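Local coordinates for Low molecular weight protein-tyrosine-phosphatase yfkJ (Bacillus subtilis, PDB 4ETM) that dephosphorylates phosphotyrosine-containing proteins, releasing phosphate by hydrolysis, and takes part in resistance to ethanol stress, at residues 74-77 with 82-85; 95-100 with 118-123; 130-135 with 160-165. One frame throughout, in Å; residues are numbered along the deposited sequence.

The three contacts lie round a four-stranded parallel sheet flanked by helices. None is wholly buried: each pairs a buried leucine with partners that are partly or fully exposed. Contact 3 lies nearest the chain's centre and joins helix 149-170 to the loop following strand 125-127; its packing is aliphatic on aromatic, over a ring face. Contact 1 is also apolar, but local, folding the chain back on helix 70-78. Its Leu-76 touches helix 31-45 directly, whereas helix 149-170 of contact 3 packs there through other residues, Cys-160 and Leu-164. Contact 2, centred about 29 Å from contact 1, adds a salt bridge and waters at the surface. Strand 125-127 runs between the loops used by contacts 2 and 3.

Contact 1. Residues 74-77 with 82-85; sequences EILR and SFDG
Leu-76, on helix 70-78, meets Phe-83 where the chain of this low molecular weight phosphotyrosine protein phosphatase fold turns back after the helix, so that the ring from the following loop packs on the leucine. The tight part is entirely hydrocarbon. Leu-76 offers its CB and one methyl to the same border of the ring: CD1 of Leu-76 lies 3.8 Å from Phe-83 CD1, and its CB comes equally close to that carbon. The methyl approaches the ring at a slant. Leu-76 also touches Ala-37 and Ile-38 of helix 31-45.

The solvent side is looser. Arg-77 is exposed and reaches the ring through its aliphatic stem alone, with CG 4.4 Å from Phe-83 CE1, at the ring edge. Phe-83 takes an uncommon first torsion (chi1 47°), which sets its CG between the backbone N and the carbonyl carbon and turns the ring back to the helix. Ser-82, on the outer side, shapes the backbone here with an ST turn: its OG accepts from Asp-84 N at 3.2 Å, along a nearly straight line with an N-H...O angle of 175°.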
loop_
_atom_site.group_PDB
_atom_site.type_symbol
_atom_site.label_atom_id
_atom_site.label_comp_id
_atom_site.label_asym_id
_atom_site.label_seq_id
_atom_site.Cartn_x
_atom_site.Cartn_y
_atom_site.Cartn_z
ATOM N N GLU A 74 -8.867 9.883 -24.163
ATOM C CA GLU A 74 -8.745 9.247 -25.469
ATOM C C GLU A 74 -9.222 7.809 -25.449
ATOM O O GLU A 74 -9.934 7.382 -26.354
ATOM C CB GLU A 74 -7.312 9.307 -25.987
ATOM C CG GLU A 74 -6.897 10.670 -26.486
ATOM C CD GLU A 74 -5.713 10.585 -27.423
ATOM O OE1 GLU A 74 -4.569 10.767 -26.951
ATOM O OE2 GLU A 74 -5.929 10.328 -28.629
ATOM N N ILE A 75 -8.844 7.079 -24.401
ATOM C CA ILE A 75 -9.293 5.709 -24.229
ATOM C C ILE A 75 -10.811 5.688 -24.194
ATOM O O ILE A 75 -11.438 4.940 -24.933
ATOM C CB ILE A 75 -8.754 5.084 -22.930
ATOM C CG1 ILE A 75 -7.266 4.741 -23.073
ATOM C CG2 ILE A 75 -9.572 3.848 -22.550
ATOM C CD1 ILE A 75 -6.982 3.669 -24.103
ATOM N N LEU A 76 -11.392 6.530 -23.344
ATOM C CA LEU A 76 -12.842 6.561 -23.180
ATOM C C LEU A 76 -13.560 6.935 -24.472
ATOM O O LEU A 76 -14.574 6.326 -24.815
ATOM C CB LEU A 76 -13.253 7.457 -21.992
ATOM C CG LEU A 76 -12.789 6.953 -20.617
ATOM C CD1 LEU A 76 -13.202 7.886 -19.477
ATOM C CD2 LEU A 76 -13.298 5.543 -20.348
ATOM N N ARG A 77 -13.016 7.895 -25.212
ATOM C CA ARG A 77 -13.596 8.245 -26.501
ATOM C C ARG A 77 -13.623 7.029 -27.414
ATOM O O ARG A 77 -14.619 6.789 -28.099
ATOM C CB ARG A 77 -12.815 9.371 -27.175
ATOM C CG ARG A 77 -13.033 10.736 -26.552
ATOM C CD ARG A 77 -12.385 11.830 -27.387
ATOM N NE ARG A 77 -12.118 13.015 -26.580
ATOM C CZ ARG A 77 -10.923 13.334 -26.090
ATOM N NH1 ARG A 77 -9.871 12.564 -26.341
ATOM N NH2 ARG A 77 -10.776 14.430 -25.358
ATOM N N SER A 82 -18.794 8.005 -21.999
ATOM C CA SER A 82 -18.807 9.397 -21.566
ATOM C C SER A 82 -18.053 9.613 -20.253
ATOM O O SER A 82 -17.893 8.688 -19.458
ATOM C CB SER A 82 -20.250 9.886 -21.418
ATOM O OG SER A 82 -20.294 11.121 -20.725
ATOM N N PHE A 83 -17.594 10.843 -20.040
ATOM C CA PHE A 83 -16.986 11.241 -18.769
ATOM C C PHE A 83 -17.356 12.670 -18.410
ATOM O O PHE A 83 -16.630 13.338 -17.674
ATOM C CB PHE A 83 -15.462 11.077 -18.778
ATOM C CG PHE A 83 -14.789 11.642 -20.002
ATOM C CD1 PHE A 83 -14.698 10.891 -21.166
ATOM C CD2 PHE A 83 -14.234 12.913 -19.987
ATOM C CE1 PHE A 83 -14.077 11.410 -22.293
ATOM C CE2 PHE A 83 -13.620 13.430 -21.114
ATOM C CZ PHE A 83 -13.536 12.674 -22.258
ATOM N N ASP A 84 -18.498 13.118 -18.928
ATOM C CA ASP A 84 -19.031 14.451 -18.655
ATOM C C ASP A 84 -19.139 14.735 -17.157
ATOM O O ASP A 84 -19.741 13.966 -16.409
ATOM C CB ASP A 84 -20.404 14.606 -19.324
ATOM C CG ASP A 84 -21.053 15.952 -19.045
ATOM O OD1 ASP A 84 -20.763 16.920 -19.781
ATOM O OD2 ASP A 84 -21.867 16.041 -18.098
ATOM N N GLY A 85 -18.529 15.834 -16.723
ATOM C CA GLY A 85 -18.626 16.260 -15.339
ATOM C C GLY A 85 -17.679 15.578 -14.367
ATOM O O GLY A 85 -17.712 15.864 -13.168
#

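Contact 2. Residues 95-100 with 118-123; sequences DLDDFD and GFKNTS
Lys-120 NZ donates to Asp-97 OD2 at 2.8 Å, a salt bridge that ties the end of helix 93-98 to the loop between helix 107-117 and strand 125-127. The ammonium meets the carboxylate on its syn side, some 30° out of the carboxylate plane. Most of the lysine runs extended across the aspartate; a bend at its last torsion (chi4 -65°) then turns NZ back onto the oxygen. CD of Lys-120 packs 3.9 Å from CD1 of Leu-96, the two side chains crossing at about a right angle. Leu-96 is buried and also reaches Ala-117 of helix 107-117, so the charged tip sits at the outer end of an apolar patch.

The other carboxylate oxygen has two waters beside it, with less certain links. Water 1 accepts from Asn-121 N at 3.0 Å and donates only weakly to Asp-97 OD1. Water 2 stands 3.1 Å from Asp-97 OD1 and 2.7 Å from Asn-121 O, but its protons cannot serve every acceptor nearby, which leaves both links in doubt. Asn-121 itself is held in an Asx turn: its OD1 takes both Ser-123 OG, at 2.7 Å in the carbonyl plane, and Ser-123 N, from above that plane. The carbonyl of Leu-96 is bonded to His-124 NE2, a direct second tie between helix and loop.

A sodium ion lies nearby, about 5 Å from the Asp-97 side chain. Lys-120 probably offsets the charge of Asp-97, and the contact amounts to a surface salt bridge carried on an apolar lysine stem that packs against Leu-96.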
loop_
_atom_site.group_PDB
_atom_site.type_symbol
_atom_site.label_atom_id
_atom_site.label_comp_id
_atom_site.label_asym_id
_atom_site.label_seq_id
_atom_site.Cartn_x
_atom_site.Cartn_y
_atom_site.Cartn_z
ATOM N N ASP A 95 -15.327 9.360 3.154
ATOM C CA ASP A 95 -15.533 8.443 2.045
ATOM C C ASP A 95 -15.499 6.983 2.505
ATOM O O ASP A 95 -16.188 6.136 1.943
ATOM C CB ASP A 95 -14.470 8.651 0.962
ATOM C CG ASP A 95 -14.678 9.923 0.157
ATOM O OD1 ASP A 95 -15.809 10.168 -0.313
ATOM O OD2 ASP A 95 -13.692 10.666 -0.026
ATOM N N LEU A 96 -14.682 6.694 3.515
ATOM C CA LEU A 96 -14.562 5.330 4.020
ATOM C C LEU A 96 -15.914 4.819 4.517
ATOM O O LEU A 96 -16.299 3.692 4.228
ATOM C CB LEU A 96 -13.524 5.255 5.146
ATOM C CG LEU A 96 -12.113 5.738 4.810
ATOM C CD1 LEU A 96 -11.261 5.777 6.064
ATOM C CD2 LEU A 96 -11.477 4.854 3.770
ATOM N N ASP A 97 -16.641 5.658 5.236
ATOM C CA ASP A 97 -17.911 5.238 5.812
ATOM C C ASP A 97 -19.048 5.324 4.792
ATOM O O ASP A 97 -20.055 4.637 4.925
ATOM C CB ASP A 97 -18.245 6.085 7.040
ATOM C CG ASP A 97 -17.305 5.823 8.212
ATOM O OD1 ASP A 97 -16.729 4.713 8.295
ATOM O OD2 ASP A 97 -17.151 6.728 9.062
ATOM N N ASP A 98 -18.876 6.166 3.777
ATOM C CA ASP A 98 -19.951 6.456 2.824
ATOM C C ASP A 98 -20.152 5.367 1.780
ATOM O O ASP A 98 -21.276 5.072 1.388
ATOM C CB ASP A 98 -19.693 7.787 2.113
ATOM C CG ASP A 98 -20.110 8.987 2.941
ATOM O OD1 ASP A 98 -20.291 8.838 4.168
ATOM O OD2 ASP A 98 -20.249 10.084 2.362
ATOM N N PHE A 99 -19.056 4.782 1.312
ATOM C CA PHE A 99 -19.119 3.857 0.197
ATOM C C PHE A 99 -19.089 2.404 0.624
ATOM O O PHE A 99 -18.317 2.035 1.480
ATOM C CB PHE A 99 -17.970 4.135 -0.770
ATOM C CG PHE A 99 -18.155 5.388 -1.586
ATOM C CD1 PHE A 99 -18.818 5.347 -2.806
ATOM C CD2 PHE A 99 -17.656 6.602 -1.147
ATOM C CE1 PHE A 99 -18.990 6.496 -3.567
ATOM C CE2 PHE A 99 -17.827 7.756 -1.913
ATOM C CZ PHE A 99 -18.507 7.695 -3.122
ATOM N N ASP A 100 -19.904 1.575 -0.021
ATOM C CA ASP A 100 -19.993 0.166 0.321
ATOM C C ASP A 100 -18.711 -0.579 -0.076
ATOM O O ASP A 100 -18.258 -1.472 0.645
ATOM C CB ASP A 100 -21.236 -0.450 -0.334
ATOM C CG ASP A 100 -22.523 0.179 0.167
ATOM O OD1 ASP A 100 -22.731 0.181 1.401
ATOM O OD2 ASP A 100 -23.315 0.688 -0.662
ATOM N N GLY A 118 -7.645 5.538 10.526
ATOM C CA GLY A 118 -7.703 5.601 11.977
ATOM C C GLY A 118 -8.342 4.352 12.552
ATOM O O GLY A 118 -7.881 3.239 12.280
ATOM N N PHE A 119 -9.426 4.523 13.309
ATOM C CA PHE A 119 -10.104 3.395 13.942
ATOM C C PHE A 119 -11.223 2.827 13.072
ATOM O O PHE A 119 -11.854 1.838 13.433
ATOM C CB PHE A 119 -10.659 3.795 15.311
ATOM C CG PHE A 119 -9.614 4.296 16.266
ATOM C CD1 PHE A 119 -8.852 3.412 17.003
ATOM C CD2 PHE A 119 -9.386 5.654 16.415
ATOM C CE1 PHE A 119 -7.885 3.868 17.877
ATOM C CE2 PHE A 119 -8.419 6.121 17.296
ATOM C CZ PHE A 119 -7.666 5.224 18.021
ATOM N N LYS A 120 -11.467 3.462 11.931
ATOM C CA LYS A 120 -12.545 3.045 11.041
ATOM C C LYS A 120 -12.282 1.683 10.409
ATOM O O LYS A 120 -11.130 1.298 10.170
ATOM C CB LYS A 120 -12.767 4.081 9.944
ATOM C CG LYS A 120 -13.241 5.425 10.442
ATOM C CD LYS A 120 -13.283 6.435 9.301
ATOM C CE LYS A 120 -13.601 7.837 9.804
ATOM N NZ LYS A 120 -14.967 7.936 10.388
ATOM N N ASN A 121 -13.361 0.959 10.136
ATOM C CA ASN A 121 -13.256 -0.323 9.455
ATOM C C ASN A 121 -12.689 -0.188 8.037
ATOM O O ASN A 121 -13.050 0.719 7.288
ATOM C CB ASN A 121 -14.618 -1.008 9.419
ATOM C CG ASN A 121 -14.510 -2.496 9.198
ATOM O OD1 ASN A 121 -14.539 -2.967 8.063
ATOM N ND2 ASN A 121 -14.380 -3.249 10.287
ATOM N N THR A 122 -11.793 -1.101 7.677
ATOM C CA THR A 122 -11.130 -1.051 6.377
ATOM C C THR A 122 -11.338 -2.332 5.585
ATOM O O THR A 122 -10.667 -2.568 4.590
ATOM C CB THR A 122 -9.621 -0.851 6.540
ATOM O OG1 THR A 122 -9.102 -1.869 7.404
ATOM C CG2 THR A 122 -9.334 0.497 7.154
ATOM N N SER A 123 -12.268 -3.165 6.027
ATOM C CA SER A 123 -12.419 -4.479 5.432
ATOM C C SER A 123 -13.017 -4.431 4.035
ATOM O O SER A 123 -12.923 -5.394 3.292
ATOM C CB SER A 123 -13.258 -5.382 6.337
ATOM O OG SER A 123 -14.620 -4.984 6.333
HETATM O O HOH W 1 -15.917 2.387 10.710
HETATM O O HOH W 2 -15.019 2.485 7.095
#

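Contact 3. Residues 130-135 with 160-165; sequences DYVEDS and CEQLLA
Tyr-131 has the most surface buried here: its ring faces Leu-163, while its carbonyl meets Gln-162. One methyl of the leucine, CD1, sits over the middle of the ring. This is a clear CH-pi contact, with Leu-163 CD1 3.6 Å from the centroid of the Tyr-131 ring and only 10° off the ring normal. All six ring carbons therefore lie at similar range, the nearest being Tyr-131 CZ. Leu-163 gets there because its CG stands anti to the backbone N (chi1 172°) and its second torsion swings CD1 over the ring. The tyrosine's CB meanwhile packs on the helix backbone, 4.0 Å from Leu-163 N.

What is joined is the middle of helix 149-170 and the loop after strand 125-127, the outermost strand on that side of the parallel sheet within this chain. Tyr-131 and Leu-163 both rest on Ile-103 of strand 101-104, so the pair fills part of the layer between helix and sheet. On its other flank the helix turns Cys-160 and Leu-164 to helix 31-45.

Gln-162 carries the outer margin. Its CB lies 3.3 Å from Tyr-131 O, and its CG touches Val-132 CG2 at 4.0 Å, the two side chains crossing at about a right angle. The glutamine chain is bent at its second torsion, and its part in the contact is played by methylenes. Tyr-131 O also receives a weak bond from Glu-133 N, closing an inverse gamma turn centred on Val-132.

Adhesion across this interface thus involves no salt bridge. It rests on apolar packing, with the methyl over the ring at its inner part and the Gln-162 methylenes against Tyr-131 O and Val-132 at the margin.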
loop_
_atom_site.group_PDB
_atom_site.type_symbol
_atom_site.label_atom_id
_atom_site.label_comp_id
_atom_site.label_asym_id
_atom_site.label_seq_id
_atom_site.Cartn_x
_atom_site.Cartn_y
_atom_site.Cartn_z
ATOM N N ASP A 130 -7.778 -7.720 -7.399
ATOM C CA ASP A 130 -8.088 -8.758 -6.412
ATOM C C ASP A 130 -9.328 -9.536 -6.888
ATOM O O ASP A 130 -9.506 -10.720 -6.571
ATOM C CB ASP A 130 -8.331 -8.161 -5.001
ATOM C CG ASP A 130 -7.053 -7.606 -4.343
ATOM O OD1 ASP A 130 -5.936 -7.859 -4.843
ATOM O OD2 ASP A 130 -7.169 -6.918 -3.298
ATOM N N TYR A 131 -10.183 -8.874 -7.669
ATOM C CA TYR A 131 -11.399 -9.511 -8.175
ATOM C C TYR A 131 -11.186 -10.362 -9.425
ATOM O O TYR A 131 -12.051 -11.154 -9.797
ATOM C CB TYR A 131 -12.478 -8.472 -8.443
ATOM C CG TYR A 131 -12.965 -7.810 -7.182
ATOM C CD1 TYR A 131 -14.050 -8.330 -6.478
ATOM C CD2 TYR A 131 -12.317 -6.699 -6.668
ATOM C CE1 TYR A 131 -14.497 -7.731 -5.318
ATOM C CE2 TYR A 131 -12.754 -6.100 -5.518
ATOM C CZ TYR A 131 -13.838 -6.616 -4.843
ATOM O OH TYR A 131 -14.262 -6.010 -3.683
ATOM N N VAL A 132 -10.049 -10.175 -10.082
ATOM C CA VAL A 132 -9.693 -11.004 -11.220
ATOM C C VAL A 132 -8.959 -12.211 -10.663
ATOM O O VAL A 132 -7.738 -12.199 -10.518
ATOM C CB VAL A 132 -8.790 -10.244 -12.209
ATOM C CG1 VAL A 132 -8.445 -11.120 -13.411
ATOM C CG2 VAL A 132 -9.469 -8.973 -12.654
ATOM N N GLU A 133 -9.717 -13.241 -10.311
ATOM C CA GLU A 133 -9.133 -14.419 -9.706
ATOM C C GLU A 133 -8.978 -15.486 -10.775
ATOM O O GLU A 133 -9.964 -16.076 -11.216
ATOM C CB GLU A 133 -10.005 -14.929 -8.558
ATOM N N ASP A 134 -7.740 -15.722 -11.200
ATOM C CA ASP A 134 -6.584 -15.011 -10.675
ATOM C C ASP A 134 -5.608 -14.718 -11.797
ATOM O O ASP A 134 -5.176 -15.626 -12.505
ATOM C CB ASP A 134 -5.887 -15.819 -9.577
ATOM N N SER A 135 -5.261 -13.447 -11.961
ATOM C CA SER A 135 -4.279 -13.071 -12.962
ATOM C C SER A 135 -2.891 -12.915 -12.360
ATOM O O SER A 135 -2.023 -13.755 -12.591
ATOM C CB SER A 135 -4.692 -11.795 -13.695
ATOM O OG SER A 135 -5.537 -12.099 -14.792
ATOM N N CYS A 160 -13.104 -4.449 -13.887
ATOM C CA CYS A 160 -14.459 -3.944 -13.671
ATOM C C CYS A 160 -15.514 -4.995 -13.978
ATOM O O CYS A 160 -16.549 -5.055 -13.307
ATOM C CB CYS A 160 -14.723 -2.691 -14.496
ATOM S SG CYS A 160 -13.906 -1.209 -13.869
ATOM N N GLU A 161 -15.253 -5.812 -14.994
ATOM C CA GLU A 161 -16.137 -6.921 -15.328
ATOM C C GLU A 161 -16.275 -7.893 -14.162
ATOM O O GLU A 161 -17.390 -8.256 -13.778
ATOM C CB GLU A 161 -15.639 -7.650 -16.582
ATOM C CG GLU A 161 -15.888 -6.875 -17.859
ATOM C CD GLU A 161 -15.179 -7.463 -19.060
ATOM O OE1 GLU A 161 -14.766 -8.643 -18.993
ATOM O OE2 GLU A 161 -15.039 -6.739 -20.070
ATOM N N GLN A 162 -15.144 -8.321 -13.611
ATOM C CA GLN A 162 -15.142 -9.271 -12.504
ATOM C C GLN A 162 -15.723 -8.640 -11.248
ATOM O O GLN A 162 -16.475 -9.280 -10.518
ATOM C CB GLN A 162 -13.721 -9.756 -12.214
ATOM C CG GLN A 162 -13.112 -10.527 -13.355
ATOM C CD GLN A 162 -13.946 -11.721 -13.712
ATOM O OE1 GLN A 162 -14.581 -12.321 -12.846
ATOM N NE2 GLN A 162 -13.968 -12.071 -14.993
ATOM N N LEU A 163 -15.350 -7.387 -10.994
ATOM C CA LEU A 163 -15.873 -6.656 -9.842
ATOM C C LEU A 163 -17.392 -6.599 -9.879
ATOM O O LEU A 163 -18.049 -6.962 -8.906
ATOM C CB LEU A 163 -15.319 -5.225 -9.798
ATOM C CG LEU A 163 -15.973 -4.341 -8.719
ATOM C CD1 LEU A 163 -15.766 -4.893 -7.312
ATOM C CD2 LEU A 163 -15.442 -2.914 -8.821
ATOM N N LEU A 164 -17.946 -6.159 -11.007
ATOM C CA LEU A 164 -19.402 -6.105 -11.168
ATOM C C LEU A 164 -20.067 -7.470 -10.939
ATOM O O LEU A 164 -21.115 -7.545 -10.299
ATOM C CB LEU A 164 -19.787 -5.523 -12.532
ATOM C CG LEU A 164 -21.285 -5.436 -12.858
ATOM C CD1 LEU A 164 -22.064 -4.717 -11.756
ATOM C CD2 LEU A 164 -21.488 -4.731 -14.197
ATOM N N ALA A 165 -19.452 -8.540 -11.437
ATOM C CA ALA A 165 -19.997 -9.888 -11.248
ATOM C C ALA A 165 -19.993 -10.302 -9.776
ATOM O O ALA A 165 -20.935 -10.942 -9.297
ATOM C CB ALA A 165 -19.226 -10.906 -12.092
#